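Local coordinates for ABC transporter, substrate binding protein (Aeropyrum pernix, PDB 3EAF) that probably serves as the substrate-binding component of an ABC transporter, capturing a solute outside the membrane for delivery to the membrane-embedded subunits, at residues 94-99 with 113-118; 191-196 with 219-224; 252-257 with 350-355. All blocks are in the same frame, centred on the assembly; numbering follows the deposited sequence.

Interaction 1: residues 94-99 with 113-118; sequences QVDTDK and VKPFNF
Asp96, in the last turn of helix 85-98, and Phe116, in the type I turn from Lys114 to Asn117, mark the closest backbone approach, with their CA atoms 5.5 Å apart. Just beyond, Lys99 leaves the helix with positive phi in a Schellman motif, which brings its backbone over the Phe116 ring. The Lys99 CA lies over one face of that ring, 3.8 Å from its centroid and 22° off the normal: a CH-pi contact, offset toward the rim. Lys99 CB extends the cover, 3.8 Å from Phe116 CZ, and Val95 O looks onto the same face. A flat, wide side chain suits the spot because the helix end presents largely backbone atoms and the first carbons of Lys99 to its face.

Asp96 meets the same ring at its edge. CG, anti to the backbone N (chi1 174°), is carried toward the turn, and OD1 stands near the ring plane, 3.4 Å from Phe116 CD2; the carboxylate and ring planes are 41° apart. The same oxygen sits 3.5 Å from Pro115 CG, whose rigid ring suits the turn. Val95 fills in beside them, with CG2 3.7 Å from Asn117 ND2 and 4.1 Å from Phe116 CB. An alanine at Phe116 would probably leave Lys99 CA and Asp96 OD1 without their ring partner and open a gap between turn and helix end.

Phe116 and Lys99 also touch helix 317-326, through Lys321 and Glu318. With no hydrogen bond spanning the two segments, the contact rests on dispersion and weak electrostatics: the slightly positive ring rim is likely to suit the carboxylate oxygen, while the pi face receives a backbone C-H.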
# COMPACT_ATOMS: atom_id res chain seq x y z
N GLN A 94 9.40 -8.31 17.04
CA GLN A 94 8.71 -8.10 18.31
C GLN A 94 7.23 -8.56 18.26
O GLN A 94 6.76 -9.20 19.20
CB GLN A 94 8.82 -6.63 18.76
CG GLN A 94 8.41 -6.39 20.23
CD GLN A 94 9.25 -7.19 21.22
OE1 GLN A 94 10.48 -7.18 21.16
NE2 GLN A 94 8.58 -7.88 22.14
N VAL A 95 6.53 -8.24 17.17
CA VAL A 95 5.12 -8.67 17.03
C VAL A 95 4.98 -10.20 16.92
O VAL A 95 3.95 -10.76 17.30
CB VAL A 95 4.36 -7.94 15.87
CG1 VAL A 95 4.52 -6.42 15.98
CG2 VAL A 95 4.82 -8.42 14.50
N ASP A 96 6.02 -10.85 16.42
CA ASP A 96 6.07 -12.31 16.40
C ASP A 96 6.20 -12.84 17.84
O ASP A 96 5.42 -13.69 18.26
CB ASP A 96 7.23 -12.81 15.53
CG ASP A 96 7.42 -14.32 15.60
OD1 ASP A 96 6.43 -15.06 15.41
OD2 ASP A 96 8.56 -14.77 15.84
N THR A 97 7.17 -12.30 18.57
CA THR A 97 7.35 -12.60 20.00
C THR A 97 6.05 -12.40 20.78
O THR A 97 5.61 -13.29 21.53
CB THR A 97 8.48 -11.73 20.59
OG1 THR A 97 9.70 -11.99 19.88
CG2 THR A 97 8.69 -12.02 22.07
N ASP A 98 5.42 -11.24 20.57
CA ASP A 98 4.20 -10.86 21.29
C ASP A 98 2.91 -11.46 20.74
O ASP A 98 1.85 -11.32 21.36
CB ASP A 98 4.09 -9.34 21.33
CG ASP A 98 5.22 -8.69 22.09
OD1 ASP A 98 5.78 -9.35 23.00
OD2 ASP A 98 5.56 -7.53 21.78
N LYS A 99 3.01 -12.11 19.58
CA LYS A 99 1.87 -12.78 18.93
C LYS A 99 0.73 -11.82 18.59
O LYS A 99 -0.44 -12.11 18.86
CB LYS A 99 1.35 -13.95 19.77
CG LYS A 99 2.40 -15.01 20.08
CD LYS A 99 1.71 -16.34 20.39
CE LYS A 99 2.48 -17.16 21.42
NZ LYS A 99 3.83 -17.54 20.95
N VAL A 113 8.41 -12.88 5.23
CA VAL A 113 8.94 -14.00 6.01
C VAL A 113 8.71 -13.84 7.52
O VAL A 113 9.12 -14.70 8.32
CB VAL A 113 10.45 -14.25 5.73
CG1 VAL A 113 10.65 -14.73 4.31
CG2 VAL A 113 11.28 -12.98 6.01
N LYS A 114 8.05 -12.75 7.91
CA LYS A 114 7.77 -12.48 9.32
C LYS A 114 6.39 -13.04 9.66
O LYS A 114 5.41 -12.67 9.02
CB LYS A 114 7.84 -10.97 9.61
CG LYS A 114 9.16 -10.30 9.20
CD LYS A 114 10.32 -10.77 10.05
CE LYS A 114 11.60 -10.02 9.72
NZ LYS A 114 12.80 -10.66 10.32
N PRO A 115 6.32 -13.97 10.63
CA PRO A 115 5.11 -14.78 10.81
C PRO A 115 3.81 -14.02 11.10
O PRO A 115 2.75 -14.52 10.78
CB PRO A 115 5.47 -15.70 11.99
CG PRO A 115 6.99 -15.74 11.98
CD PRO A 115 7.37 -14.33 11.61
N PHE A 116 3.88 -12.84 11.71
CA PHE A 116 2.65 -12.13 12.10
C PHE A 116 2.31 -10.92 11.24
O PHE A 116 1.33 -10.23 11.51
CB PHE A 116 2.67 -11.77 13.60
CG PHE A 116 2.30 -12.92 14.49
CD1 PHE A 116 1.00 -13.05 14.99
CD2 PHE A 116 3.25 -13.91 14.81
CE1 PHE A 116 0.65 -14.13 15.80
CE2 PHE A 116 2.91 -14.99 15.63
CZ PHE A 116 1.60 -15.10 16.12
N ASN A 117 3.09 -10.70 10.18
CA ASN A 117 2.85 -9.58 9.26
C ASN A 117 2.11 -9.98 7.99
O ASN A 117 2.49 -10.95 7.31
CB ASN A 117 4.16 -8.86 8.92
CG ASN A 117 4.75 -8.13 10.12
OD1 ASN A 117 4.47 -6.94 10.35
ND2 ASN A 117 5.54 -8.83 10.91
N PHE A 118 1.05 -9.24 7.68
CA PHE A 118 0.20 -9.49 6.51
C PHE A 118 -0.17 -8.15 5.87
O PHE A 118 -0.21 -7.12 6.53
CB PHE A 118 -1.09 -10.21 6.91
CG PHE A 118 -0.89 -11.57 7.52
CD1 PHE A 118 -0.95 -12.72 6.74
CD2 PHE A 118 -0.67 -11.71 8.90
CE1 PHE A 118 -0.77 -13.99 7.30
CE2 PHE A 118 -0.50 -12.97 9.48
CZ PHE A 118 -0.56 -14.11 8.68

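Interaction 2: residues 191-196 with 219-224; sequences IAREML and MAKVGL
Helices 185-196 and 209-222 belong to successive beta-alpha-beta units of the seven-stranded sheet, and they pack side by side through Ala192, Arg193, Met195 and Leu196 against Met219, Val222 and Leu224. Nearest to each other are Ala192 and Met219, whose CA atoms are 5.2 Å apart; a small side chain such as alanine's suits so close an approach. Ala192 CB nestles 3.8 Å from Val222 CG2 and also faces the backbone N of Met219.

Val222, branched at CB, serves two neighbours at once. While CG2 meets Ala192, CG1 lies 3.7 Å above the plane of the Arg193 guanidinium, over its centre, so that an aliphatic methyl covers one face of the flat cation. At the guanidinium edge, Lys221 NZ comes within 4.1 Å of Arg193 NH1. These like charges probably repel, although Glu189 is a long, weak ion-pair partner of both.

Deeper in lie Met195 and Met219, both present as selenomethionine. Met195 bends at chi3 (-51°), which brings CE to 4.0 Å from Met219 CG and 3.8 Å from Leu224 CD2. These flexible chains also reach Val203 on strand 202-205 beneath. Leu196, its CG anti to the backbone N (chi1 -176°), straddles the turn that ends the second helix: CD2 approaches Val222 O at 3.6 Å, and CD1 lies 3.9 Å from Leu224 CB. Gly223 makes that turn with phi 93°, where any side chain would press on the preceding carbonyl oxygen, and Leu224 N bonds back to Met219 O.

Apolar side chains between the helices, with the long charged chains of Arg193 and Lys221 toward solvent, are the usual pattern for neighbouring helices on one side of an alpha/beta sheet, here in the parallel part of a periplasmic-binding-protein lobe.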
# COMPACT_ATOMS: atom_id res chain seq x y z
N ILE A 191 16.12 17.47 -9.60
CA ILE A 191 16.14 16.05 -9.96
C ILE A 191 15.73 15.85 -11.41
O ILE A 191 16.36 15.08 -12.13
CB ILE A 191 15.26 15.18 -9.00
CG1 ILE A 191 15.88 15.10 -7.60
CG2 ILE A 191 15.02 13.76 -9.57
CD1 ILE A 191 17.38 14.79 -7.56
N ALA A 192 14.68 16.55 -11.84
CA ALA A 192 14.24 16.47 -13.24
C ALA A 192 15.35 16.90 -14.20
O ALA A 192 15.55 16.26 -15.24
CB ALA A 192 12.98 17.30 -13.45
N ARG A 193 16.05 17.97 -13.85
CA ARG A 193 17.18 18.47 -14.65
C ARG A 193 18.38 17.53 -14.65
O ARG A 193 19.05 17.38 -15.67
CB ARG A 193 17.57 19.90 -14.22
CG ARG A 193 16.64 20.96 -14.78
CD ARG A 193 17.11 22.38 -14.50
NE ARG A 193 16.25 23.37 -15.17
CZ ARG A 193 15.28 24.06 -14.58
NH1 ARG A 193 14.57 24.93 -15.29
NH2 ARG A 193 15.00 23.90 -13.29
N GLU A 194 18.65 16.89 -13.51
CA GLU A 194 19.67 15.84 -13.43
C GLU A 194 19.35 14.66 -14.35
O GLU A 194 20.21 14.18 -15.07
CB GLU A 194 19.82 15.32 -12.00
CG GLU A 194 20.63 16.20 -11.08
CD GLU A 194 20.62 15.69 -9.65
OE1 GLU A 194 20.22 14.52 -9.41
OE2 GLU A 194 21.03 16.46 -8.75
N MSE A 195 18.10 14.20 -14.31
CA MSE A 195 17.65 13.09 -15.15
C MSE A 195 17.64 13.44 -16.63
O MSE A 195 17.95 12.61 -17.48
CB MSE A 195 16.28 12.59 -14.72
CG MSE A 195 16.27 11.98 -13.33
SE MSE A 195 14.58 11.15 -12.87
CE MSE A 195 13.39 12.65 -13.30
N LEU A 196 17.28 14.69 -16.93
CA LEU A 196 17.26 15.19 -18.30
C LEU A 196 18.59 14.95 -19.03
O LEU A 196 18.60 14.60 -20.21
CB LEU A 196 16.88 16.68 -18.31
CG LEU A 196 16.70 17.43 -19.63
CD1 LEU A 196 15.63 16.80 -20.52
CD2 LEU A 196 16.37 18.89 -19.35
N MSE A 219 9.21 17.59 -14.52
CA MSE A 219 9.69 16.92 -15.72
C MSE A 219 9.14 17.62 -16.96
O MSE A 219 9.89 17.94 -17.88
CB MSE A 219 9.31 15.43 -15.71
CG MSE A 219 10.17 14.58 -14.78
SE MSE A 219 9.40 12.82 -14.44
CE MSE A 219 9.23 12.20 -16.30
N ALA A 220 7.84 17.90 -16.94
CA ALA A 220 7.18 18.57 -18.06
C ALA A 220 7.66 20.01 -18.22
O ALA A 220 7.84 20.49 -19.34
CB ALA A 220 5.67 18.52 -17.90
N LYS A 221 7.87 20.70 -17.10
CA LYS A 221 8.32 22.08 -17.10
C LYS A 221 9.73 22.25 -17.70
O LYS A 221 9.99 23.22 -18.42
CB LYS A 221 8.28 22.66 -15.68
CG LYS A 221 8.60 24.15 -15.59
CD LYS A 221 8.84 24.54 -14.14
CE LYS A 221 9.31 25.99 -14.00
NZ LYS A 221 10.75 26.13 -14.33
N VAL A 222 10.63 21.30 -17.40
CA VAL A 222 12.03 21.39 -17.83
C VAL A 222 12.28 20.71 -19.18
O VAL A 222 13.37 20.82 -19.76
CB VAL A 222 13.03 20.86 -16.76
CG1 VAL A 222 12.76 21.49 -15.40
CG2 VAL A 222 13.01 19.33 -16.67
N GLY A 223 11.28 19.99 -19.68
CA GLY A 223 11.36 19.38 -21.00
C GLY A 223 11.86 17.95 -21.04
O GLY A 223 12.28 17.48 -22.09
N LEU A 224 11.81 17.25 -19.90
CA LEU A 224 12.06 15.81 -19.89
C LEU A 224 10.78 15.07 -20.26
O LEU A 224 9.88 14.89 -19.42
CB LEU A 224 12.61 15.33 -18.54
CG LEU A 224 12.82 13.82 -18.35
CD1 LEU A 224 13.73 13.22 -19.42
CD2 LEU A 224 13.38 13.54 -16.97

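Interaction 3: residues 252-257 with 350-355; sequences FGISPF and RKVFII
Gly253, Ile254 and Ser255 pair with Ile355, Ile354 and Phe353 in an antiparallel ladder, the point in the seven-stranded mixed sheet where the parallel strands of this periplasmic-binding-protein lobe give way to an antiparallel edge. The two strand axes approach to 4.7 Å, their directions 158° apart.

Four backbone hydrogen bonds hold the strands. Gly253 N reaches Ile355 O at 2.8 Å and Ile355 N returns to Gly253 O, both nearly straight and in the carbonyl plane. At the next hydrogen-bonded pair, Ser255 N bonds to Phe353 O, and Phe353 N to Ser255 O at 2.7 Å; in both the donor is tilted from the carbonyl plane, and the latter is also more bent (142° at the hydrogen). Ile355 O receives in addition a CA-H...O contact from Phe252, 3.2 Å from its CA.

Apolar packing occupies the face of Ile254 and Ile354, a non-hydrogen-bonded pair whose side chains lie side by side, pointing the same way, with Ile254 CG1 3.9 Å from Ile354 CD1. Ile254 CG2 also meets Val352 CB at 3.8 Å. Beta-branched residues suit extended strands, and helix 124-139 touches Ile254 and Val352 through Gln127.

The opposite face carries Ser255, Phe353 and Ile355. Ile355, with chi2 at 88°, places CD1 3.8 Å from Ser255 CB and near Gly253 O; glycine adds no side chain to compete on this face. The Phe353 ring receives Ser255 O at its edge, near its plane, while helix 288-304 touches Ser255 through Leu288.

A side-chain hydrogen bond spans the strand's exit past Pro256: Ser255 OG, anti to its own backbone N, donates to a lone pair of Phe257 O, in the carbonyl plane, at 2.6 Å.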
# COMPACT_ATOMS: atom_id res chain seq x y z
N PHE A 252 1.71 7.16 -15.05
CA PHE A 252 0.99 5.94 -14.72
C PHE A 252 1.15 5.64 -13.23
O PHE A 252 2.22 5.85 -12.66
CB PHE A 252 1.51 4.77 -15.55
CG PHE A 252 1.25 4.90 -17.04
CD1 PHE A 252 0.09 4.36 -17.61
CD2 PHE A 252 2.16 5.57 -17.86
CE1 PHE A 252 -0.15 4.49 -18.97
CE2 PHE A 252 1.92 5.71 -19.23
CZ PHE A 252 0.76 5.17 -19.78
N GLY A 253 0.08 5.13 -12.62
CA GLY A 253 0.11 4.74 -11.22
C GLY A 253 -0.20 3.27 -11.07
O GLY A 253 -1.02 2.71 -11.81
N ILE A 254 0.47 2.63 -10.12
CA ILE A 254 0.18 1.25 -9.78
C ILE A 254 -0.86 1.24 -8.66
O ILE A 254 -0.83 2.12 -7.79
CB ILE A 254 1.46 0.50 -9.31
CG1 ILE A 254 2.53 0.51 -10.41
CG2 ILE A 254 1.15 -0.93 -8.86
CD1 ILE A 254 3.91 0.07 -9.93
N SER A 255 -1.77 0.27 -8.69
CA SER A 255 -2.64 0.02 -7.55
C SER A 255 -3.11 -1.42 -7.56
O SER A 255 -3.65 -1.89 -8.56
CB SER A 255 -3.85 0.96 -7.56
OG SER A 255 -4.71 0.67 -6.48
N PRO A 256 -2.90 -2.14 -6.44
CA PRO A 256 -3.48 -3.48 -6.27
C PRO A 256 -5.00 -3.47 -6.07
O PRO A 256 -5.65 -4.53 -6.15
CB PRO A 256 -2.79 -4.00 -5.00
CG PRO A 256 -1.61 -3.08 -4.77
CD PRO A 256 -2.06 -1.76 -5.29
N PHE A 257 -5.57 -2.28 -5.86
CA PHE A 257 -6.97 -2.11 -5.49
C PHE A 257 -7.67 -1.24 -6.52
O PHE A 257 -7.11 -0.23 -6.97
CB PHE A 257 -7.10 -1.43 -4.11
CG PHE A 257 -6.07 -1.90 -3.11
CD1 PHE A 257 -6.27 -3.06 -2.37
CD2 PHE A 257 -4.89 -1.18 -2.93
CE1 PHE A 257 -5.33 -3.50 -1.46
CE2 PHE A 257 -3.94 -1.61 -2.01
CZ PHE A 257 -4.15 -2.78 -1.28
N ARG A 350 0.04 -11.46 -6.93
CA ARG A 350 1.11 -10.78 -7.66
C ARG A 350 0.65 -9.64 -8.57
O ARG A 350 1.39 -8.67 -8.77
CB ARG A 350 1.95 -11.77 -8.48
CG ARG A 350 2.75 -12.76 -7.65
CD ARG A 350 3.60 -13.68 -8.52
NE ARG A 350 4.87 -13.07 -8.95
CZ ARG A 350 5.19 -12.79 -10.21
NH1 ARG A 350 4.34 -13.04 -11.21
NH2 ARG A 350 6.38 -12.25 -10.49
N LYS A 351 -0.54 -9.75 -9.14
CA LYS A 351 -0.94 -8.78 -10.16
C LYS A 351 -1.47 -7.46 -9.59
O LYS A 351 -1.84 -7.38 -8.42
CB LYS A 351 -1.92 -9.40 -11.17
CG LYS A 351 -3.28 -9.76 -10.64
CD LYS A 351 -4.12 -10.42 -11.76
CE LYS A 351 -3.67 -11.85 -12.04
NZ LYS A 351 -4.65 -12.55 -12.95
N VAL A 352 -1.45 -6.43 -10.43
CA VAL A 352 -1.88 -5.09 -10.05
C VAL A 352 -2.69 -4.45 -11.16
O VAL A 352 -2.63 -4.88 -12.31
CB VAL A 352 -0.68 -4.15 -9.72
CG1 VAL A 352 0.03 -4.62 -8.46
CG2 VAL A 352 0.28 -4.03 -10.91
N PHE A 353 -3.47 -3.42 -10.81
CA PHE A 353 -4.08 -2.55 -11.80
C PHE A 353 -3.08 -1.46 -12.17
O PHE A 353 -2.27 -1.05 -11.35
CB PHE A 353 -5.36 -1.89 -11.27
CG PHE A 353 -6.44 -2.87 -10.89
CD1 PHE A 353 -7.20 -3.51 -11.87
CD2 PHE A 353 -6.72 -3.12 -9.54
CE1 PHE A 353 -8.23 -4.41 -11.51
CE2 PHE A 353 -7.74 -4.01 -9.18
CZ PHE A 353 -8.49 -4.66 -10.17
N ILE A 354 -3.14 -1.00 -13.42
CA ILE A 354 -2.38 0.16 -13.85
C ILE A 354 -3.35 1.23 -14.27
O ILE A 354 -4.32 0.96 -15.00
CB ILE A 354 -1.40 -0.19 -15.02
CG1 ILE A 354 -0.36 -1.24 -14.59
CG2 ILE A 354 -0.75 1.09 -15.58
CD1 ILE A 354 0.66 -0.78 -13.55
N ILE A 355 -3.10 2.46 -13.82
CA ILE A 355 -3.98 3.59 -14.08
C ILE A 355 -3.19 4.65 -14.82
O ILE A 355 -2.06 4.98 -14.44
CB ILE A 355 -4.59 4.17 -12.77
CG1 ILE A 355 -5.40 3.10 -12.02
CG2 ILE A 355 -5.46 5.39 -13.04
CD1 ILE A 355 -4.56 2.26 -11.07

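In the fold
From the N terminus, interaction 1 closes first: the chain leaves helix 85-98, runs through strand 101-104 and returns within 14 residues, binding helix end and turn at the margin of the six-stranded sheet. Interaction 2 follows, with strand 202-205 and most of helix 209-222 between its segments, and joins neighbouring helices on the seven-stranded sheet. Interaction 3 closes a far longer excursion of 92 residues, half of them helical and none in strands, that includes helix 317-326, which itself touches interaction 1; the chain then re-enters as strand 352-357. The three contacts lie in series, neither nested nor crossed. Interactions 2 and 3 share the second lobe, their centres 25 Å apart, whereas interaction 1 lies in the first.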